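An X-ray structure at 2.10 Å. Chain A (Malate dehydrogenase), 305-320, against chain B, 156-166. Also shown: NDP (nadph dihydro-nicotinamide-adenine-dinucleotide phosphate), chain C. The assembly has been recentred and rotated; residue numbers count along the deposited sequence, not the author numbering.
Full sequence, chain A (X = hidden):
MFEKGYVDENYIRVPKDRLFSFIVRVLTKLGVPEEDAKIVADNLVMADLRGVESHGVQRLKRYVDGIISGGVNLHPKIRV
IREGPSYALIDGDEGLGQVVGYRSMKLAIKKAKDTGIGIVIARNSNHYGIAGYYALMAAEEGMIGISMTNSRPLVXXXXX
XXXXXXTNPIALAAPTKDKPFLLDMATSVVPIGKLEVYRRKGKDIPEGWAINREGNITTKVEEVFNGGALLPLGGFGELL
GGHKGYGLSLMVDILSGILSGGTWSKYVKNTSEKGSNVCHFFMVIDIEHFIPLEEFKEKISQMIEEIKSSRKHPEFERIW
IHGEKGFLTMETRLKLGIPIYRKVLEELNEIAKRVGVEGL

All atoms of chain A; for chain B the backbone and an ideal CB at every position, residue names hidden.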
# COMPACT_ATOMS: atom_id res chain seq x y z
N GLU A 305 2.43 21.58 2.35
CA GLU A 305 1.87 22.91 2.52
C GLU A 305 0.82 23.22 1.45
O GLU A 305 -0.23 23.78 1.75
CB GLU A 305 2.98 23.97 2.48
CG GLU A 305 2.48 25.38 2.75
CD GLU A 305 1.67 25.46 4.03
OE1 GLU A 305 2.25 25.24 5.12
OE2 GLU A 305 0.44 25.73 3.95
N GLU A 306 1.11 22.84 0.21
CA GLU A 306 0.17 23.09 -0.88
C GLU A 306 -1.09 22.24 -0.76
O GLU A 306 -2.17 22.67 -1.16
CB GLU A 306 0.86 22.85 -2.22
CG GLU A 306 1.87 23.92 -2.55
CD GLU A 306 2.54 23.70 -3.89
OE1 GLU A 306 1.82 23.44 -4.87
OE2 GLU A 306 3.79 23.80 -3.95
N ILE A 307 -0.96 21.04 -0.20
CA ILE A 307 -2.13 20.18 -0.03
C ILE A 307 -3.02 20.77 1.07
O ILE A 307 -4.23 20.88 0.91
CB ILE A 307 -1.74 18.74 0.38
CG1 ILE A 307 -1.00 18.05 -0.78
CG2 ILE A 307 -2.98 17.95 0.76
CD1 ILE A 307 -0.58 16.62 -0.46
N LYS A 308 -2.40 21.13 2.19
CA LYS A 308 -3.14 21.69 3.32
C LYS A 308 -3.82 23.00 2.93
O LYS A 308 -4.97 23.24 3.30
CB LYS A 308 -2.21 21.93 4.51
CG LYS A 308 -1.63 20.65 5.09
CD LYS A 308 -0.60 20.92 6.18
CE LYS A 308 -1.23 21.57 7.40
NZ LYS A 308 -2.29 20.72 8.03
N SER A 309 -3.11 23.81 2.15
CA SER A 309 -3.62 25.11 1.71
C SER A 309 -4.62 25.04 0.56
O SER A 309 -5.11 26.07 0.12
CB SER A 309 -2.46 26.01 1.31
OG SER A 309 -1.59 26.24 2.41
N SER A 310 -4.93 23.84 0.08
CA SER A 310 -5.88 23.70 -1.02
C SER A 310 -7.30 24.01 -0.55
O SER A 310 -7.59 23.94 0.64
CB SER A 310 -5.81 22.30 -1.64
OG SER A 310 -6.32 21.31 -0.77
N ARG A 311 -8.17 24.35 -1.49
CA ARG A 311 -9.56 24.70 -1.21
C ARG A 311 -10.27 23.74 -0.25
O ARG A 311 -10.56 22.60 -0.61
CB ARG A 311 -10.33 24.79 -2.52
CG ARG A 311 -11.57 25.65 -2.49
CD ARG A 311 -12.11 25.76 -3.89
NE ARG A 311 -11.04 26.11 -4.82
CZ ARG A 311 -10.99 25.72 -6.09
NH1 ARG A 311 -11.96 24.97 -6.60
NH2 ARG A 311 -9.96 26.08 -6.85
N LYS A 312 -10.56 24.23 0.96
CA LYS A 312 -11.25 23.43 1.97
C LYS A 312 -12.73 23.23 1.65
O LYS A 312 -13.38 24.12 1.09
CB LYS A 312 -11.13 24.11 3.34
CG LYS A 312 -10.26 23.38 4.35
CD LYS A 312 -8.97 24.14 4.62
CE LYS A 312 -8.12 24.26 3.37
NZ LYS A 312 -6.91 25.09 3.59
N HIS A 313 -13.25 22.07 2.02
CA HIS A 313 -14.66 21.75 1.79
C HIS A 313 -15.47 22.55 2.81
O HIS A 313 -15.03 22.73 3.95
CB HIS A 313 -14.88 20.25 1.99
CG HIS A 313 -16.29 19.80 1.75
ND1 HIS A 313 -17.33 20.11 2.60
CD2 HIS A 313 -16.84 19.06 0.75
CE1 HIS A 313 -18.45 19.58 2.14
NE2 HIS A 313 -18.18 18.94 1.02
N PRO A 314 -16.66 23.05 2.42
CA PRO A 314 -17.47 23.82 3.37
C PRO A 314 -17.65 23.12 4.73
O PRO A 314 -17.51 23.75 5.77
CB PRO A 314 -18.78 24.03 2.62
CG PRO A 314 -18.83 22.87 1.66
CD PRO A 314 -17.41 22.80 1.18
N GLU A 315 -17.94 21.83 4.70
CA GLU A 315 -18.17 21.07 5.92
C GLU A 315 -16.96 20.85 6.82
O GLU A 315 -17.07 20.62 8.05
CB GLU A 315 -18.76 19.70 5.57
CG GLU A 315 -20.21 19.74 5.08
CD GLU A 315 -21.16 20.24 6.15
OE1 GLU A 315 -21.23 19.61 7.22
OE2 GLU A 315 -21.83 21.27 5.91
N PHE A 316 -15.79 20.90 6.17
CA PHE A 316 -14.50 20.67 6.81
C PHE A 316 -13.74 21.90 7.31
O PHE A 316 -13.83 22.96 6.74
CB PHE A 316 -13.65 19.83 5.85
CG PHE A 316 -14.16 18.43 5.70
CD1 PHE A 316 -14.27 17.64 6.84
CD2 PHE A 316 -14.42 17.84 4.46
CE1 PHE A 316 -14.61 16.31 6.77
CE2 PHE A 316 -14.76 16.47 4.38
CZ PHE A 316 -14.84 15.71 5.55
N GLU A 317 -12.99 21.77 8.39
CA GLU A 317 -12.31 22.96 8.91
C GLU A 317 -10.91 23.04 8.37
O GLU A 317 -10.36 24.11 8.04
CB GLU A 317 -12.27 22.83 10.44
CG GLU A 317 -11.01 23.18 11.20
CD GLU A 317 -10.61 24.60 10.97
OE1 GLU A 317 -11.49 25.41 10.61
OE2 GLU A 317 -9.41 24.91 11.15
N ARG A 318 -10.35 21.85 8.22
CA ARG A 318 -8.95 21.80 7.90
C ARG A 318 -8.60 20.55 7.14
O ARG A 318 -9.29 19.54 7.24
CB ARG A 318 -8.28 21.87 9.27
CG ARG A 318 -6.86 21.56 9.36
CD ARG A 318 -6.54 21.62 10.83
NE ARG A 318 -5.10 21.58 11.02
CZ ARG A 318 -4.50 21.83 12.17
NH1 ARG A 318 -5.21 22.15 13.23
NH2 ARG A 318 -3.17 21.78 12.25
N ILE A 319 -7.54 20.64 6.35
CA ILE A 319 -7.05 19.49 5.60
C ILE A 319 -5.79 19.10 6.37
O ILE A 319 -4.87 19.90 6.51
CB ILE A 319 -6.67 19.87 4.15
CG1 ILE A 319 -7.93 20.23 3.36
CG2 ILE A 319 -5.94 18.71 3.49
CD1 ILE A 319 -7.67 20.73 1.96
N TRP A 320 -5.79 17.90 6.93
CA TRP A 320 -4.64 17.42 7.69
C TRP A 320 -3.69 16.62 6.81
O TRP A 320 -4.06 16.18 5.72
CB TRP A 320 -5.08 16.50 8.84
CG TRP A 320 -6.02 17.10 9.83
CD1 TRP A 320 -7.39 17.14 9.75
CD2 TRP A 320 -5.67 17.72 11.07
NE1 TRP A 320 -7.91 17.74 10.87
CE2 TRP A 320 -6.88 18.11 11.70
CE3 TRP A 320 -4.46 17.99 11.72
CZ2 TRP A 320 -6.91 18.75 12.94
CZ3 TRP A 320 -4.49 18.63 12.96
CH2 TRP A 320 -5.71 19.00 13.56
N UNK B 156 -9.32 14.59 -4.76
CA UNK B 156 -9.32 15.61 -3.73
C UNK B 156 -8.90 15.05 -2.37
O UNK B 156 -9.39 14.00 -1.95
CB UNK B 156 -10.71 16.25 -3.63
N UNK B 157 -7.99 15.74 -1.68
CA UNK B 157 -7.54 15.25 -0.37
C UNK B 157 -8.71 15.30 0.61
O UNK B 157 -9.65 16.08 0.43
CB UNK B 157 -6.36 16.07 0.15
N UNK B 158 -8.64 14.46 1.64
CA UNK B 158 -9.69 14.40 2.64
C UNK B 158 -9.90 15.75 3.31
O UNK B 158 -9.00 16.29 3.96
CB UNK B 158 -9.36 13.34 3.69
N UNK B 159 -11.10 16.30 3.14
CA UNK B 159 -11.41 17.59 3.72
C UNK B 159 -11.31 18.72 2.71
O UNK B 159 -11.54 19.88 3.05
CB UNK B 159 -10.48 17.87 4.90
N UNK B 160 -10.99 18.37 1.47
CA UNK B 160 -10.85 19.37 0.42
C UNK B 160 -11.73 19.09 -0.77
O UNK B 160 -12.46 18.10 -0.80
CB UNK B 160 -9.39 19.46 -0.03
N UNK B 161 -11.67 19.96 -1.78
CA UNK B 161 -12.49 19.81 -2.97
C UNK B 161 -11.74 19.96 -4.29
O UNK B 161 -12.31 19.74 -5.35
CB UNK B 161 -13.63 20.83 -2.92
N UNK B 162 -10.47 20.34 -4.22
CA UNK B 162 -9.66 20.52 -5.43
C UNK B 162 -9.05 19.22 -5.94
O UNK B 162 -8.78 18.31 -5.15
CB UNK B 162 -8.54 21.53 -5.16
N UNK B 163 -8.84 19.14 -7.25
CA UNK B 163 -8.19 17.98 -7.83
C UNK B 163 -6.71 18.24 -7.57
O UNK B 163 -6.11 19.10 -8.22
CB UNK B 163 -8.51 17.79 -9.31
N UNK B 164 -6.12 17.53 -6.62
CA UNK B 164 -4.71 17.75 -6.33
C UNK B 164 -3.88 16.48 -6.31
O UNK B 164 -2.70 16.52 -6.64
CB UNK B 164 -4.57 18.46 -4.98
N UNK B 165 -4.50 15.37 -5.93
CA UNK B 165 -3.80 14.09 -5.86
C UNK B 165 -4.05 13.24 -7.11
O UNK B 165 -5.09 13.39 -7.77
CB UNK B 165 -4.23 13.32 -4.61
N UNK B 166 -3.12 12.35 -7.42
CA UNK B 166 -3.30 11.49 -8.58
C UNK B 166 -4.01 10.21 -8.20
O UNK B 166 -4.16 9.91 -7.02
CB UNK B 166 -1.95 11.17 -9.23
PA NDP C . -6.53 5.91 11.65
O1A NDP C . -6.56 6.42 13.00
O2A NDP C . -7.75 5.85 10.76
O5B NDP C . -5.34 6.71 10.86
C5B NDP C . -5.02 6.43 9.49
C4B NDP C . -3.84 7.36 9.13
O4B NDP C . -4.46 8.52 8.54
C3B NDP C . -2.98 7.87 10.25
O3B NDP C . -1.60 7.92 9.76
C2B NDP C . -3.46 9.23 10.59
O2B NDP C . -2.53 10.14 11.20
C1B NDP C . -4.02 9.67 9.27
N9A NDP C . -5.21 10.56 9.34
C8A NDP C . -6.31 10.52 10.25
N7A NDP C . -7.18 11.47 9.97
C5A NDP C . -6.69 12.14 8.89
C6A NDP C . -7.14 13.25 8.10
N6A NDP C . -8.30 13.85 8.39
N1A NDP C . -6.38 13.69 7.04
C2A NDP C . -5.19 13.08 6.74
N3A NDP C . -4.68 12.03 7.42
C4A NDP C . -5.48 11.60 8.49
O3 NDP C . -5.88 4.48 11.54
PN NDP C . -6.18 3.00 12.02
O1N NDP C . -6.31 2.21 10.79
O2N NDP C . -7.41 3.16 12.87
O5D NDP C . -4.87 2.68 12.85
C5D NDP C . -4.90 2.03 14.16
C4D NDP C . -3.44 1.85 14.72
O4D NDP C . -3.32 0.49 15.09
C3D NDP C . -2.27 2.11 13.74
O3D NDP C . -1.25 2.83 14.45
C2D NDP C . -1.83 0.74 13.25
O2D NDP C . -0.46 0.74 12.89
C1D NDP C . -2.19 -0.14 14.48
N1N NDP C . -2.54 -1.54 14.14
C2N NDP C . -1.66 -2.55 14.61
C3N NDP C . -2.00 -3.93 14.29
C7N NDP C . -1.14 -5.01 14.77
O7N NDP C . -1.36 -6.21 14.54
N7N NDP C . -0.02 -4.74 15.49
C4N NDP C . -3.19 -4.17 13.54
C5N NDP C . -4.03 -3.17 13.08
C6N NDP C . -3.71 -1.85 13.38
P2B NDP C . -2.45 10.48 12.71
O1X NDP C . -2.23 11.94 12.69
O2X NDP C . -1.30 9.77 13.34
O3X NDP C . -3.76 10.11 13.40

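At position 156 the ideal CB has nothing of the chain A stretch within 5.5 Å, so this contact sets no preference; the residue is Ala B156. Position 157 points toward chain A, its ideal CB 3.9 Å from CG2 of Ile A307. A compact apolar side chain would suit this site, and phi of -65° also admits proline. Pro B157 is found, packing its CB 3.9 Å from Ile A307 CG2 and its CG 4.2 Å from Ile A319 CD1.

Position 158 points sideways and its ideal CB has nothing of the chain A stretch within 5.5 Å, leaving many residues possible. It is Thr B158, whose carbonyl O accepts a hydrogen bond from water 1 (2.5 Å); the same water accepts one from Trp A320 N (2.9 Å).

Position 159 has phi/psi of 100/1, where a CB would jam against the preceding carbonyl; it would also lie 3.1 Å from Arg A318 O. Glycine is strongly indicated, and Gly B159 fits: its CA comes within 3.1 Å of Phe A316 CD2, and its O accepts a nearly straight hydrogen bond from His A313 N (3.0 Å). At 160 an ideal CB would clash with Ile A319 CD1 at 2.9 Å, again favouring glycine. Gly B160 closes the type II turn, its N hydrogen-bonded to Pro B157 O (2.8 Å), and its backbone forms a single bridge with Lys A312.

Position 161 points toward chain A, between the aliphatic part of Arg A311 and the ring of His A313. A branched or longer apolar side chain would serve. Ile B161 places CD1 3.4 Å from Arg A311 CD and CG2 3.7 Å from His A313 CD2, while its N donates to Arg A311 O (3.1 Å).

Position 162 also points toward chain A, near the CB atoms of Ser A310 and Arg A311. A backbone NH and a guanidinium nearby invite an acceptor, preferably acidic. Glu B162 OE2 accepts a very short hydrogen bond from Arg A311 N (2.5 Å). Its CG lies over one face of the guanidinium, and OE1 is 4.0 Å from Arg A311 NH2, without a salt bridge.

Position 163, out of reach, is Arg B163. Position 164 points toward chain A, suiting a medium or large apolar group. Ile B164 sets CD1 3.2 Å from Ser A310 CB and CG2 4.2 Å from Ile A307 CG1. Position 165 points sideways, so a side chain must be long to reach Ile A307, and an apolar one would suit it best; Leu B165 does, CD2 to Ile A307 CD1 being 4.0 Å. Position 166, out of reach, is Gly B166.

Chain B, residues 156-166: APTGGIERILG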
# COMPACT_ATOMS: atom_id res chain seq x y z
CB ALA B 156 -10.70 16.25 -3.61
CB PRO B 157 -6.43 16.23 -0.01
CG PRO B 157 -6.88 17.51 -0.65
CD PRO B 157 -7.36 17.03 -2.00
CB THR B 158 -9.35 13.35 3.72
OG1 THR B 158 -9.17 12.07 3.09
CG2 THR B 158 -10.48 13.25 4.74
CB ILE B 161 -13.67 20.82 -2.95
CG1 ILE B 161 -13.14 22.25 -2.92
CG2 ILE B 161 -14.53 20.58 -1.72
CD1 ILE B 161 -14.23 23.31 -2.85
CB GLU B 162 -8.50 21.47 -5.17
CG GLU B 162 -8.84 22.92 -4.96
CD GLU B 162 -7.59 23.76 -4.90
OE1 GLU B 162 -6.81 23.74 -5.88
OE2 GLU B 162 -7.36 24.43 -3.87
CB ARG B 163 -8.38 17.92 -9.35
CG ARG B 163 -9.78 17.65 -9.86
CD ARG B 163 -9.70 17.49 -11.38
NE ARG B 163 -11.00 17.24 -12.00
CZ ARG B 163 -11.17 17.05 -13.30
NH1 ARG B 163 -10.13 17.07 -14.12
NH2 ARG B 163 -12.39 16.83 -13.79
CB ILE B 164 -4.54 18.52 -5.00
CG1 ILE B 164 -4.72 20.02 -5.27
CG2 ILE B 164 -3.18 18.24 -4.38
CD1 ILE B 164 -4.32 20.90 -4.12
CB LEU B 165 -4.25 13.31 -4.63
CG LEU B 165 -4.17 14.04 -3.28
CD1 LEU B 165 -4.77 13.16 -2.20
CD2 LEU B 165 -2.73 14.38 -2.95
O HOH W 1 -7.64 15.84 6.01
O HOH W 2 -8.67 20.45 -1.89
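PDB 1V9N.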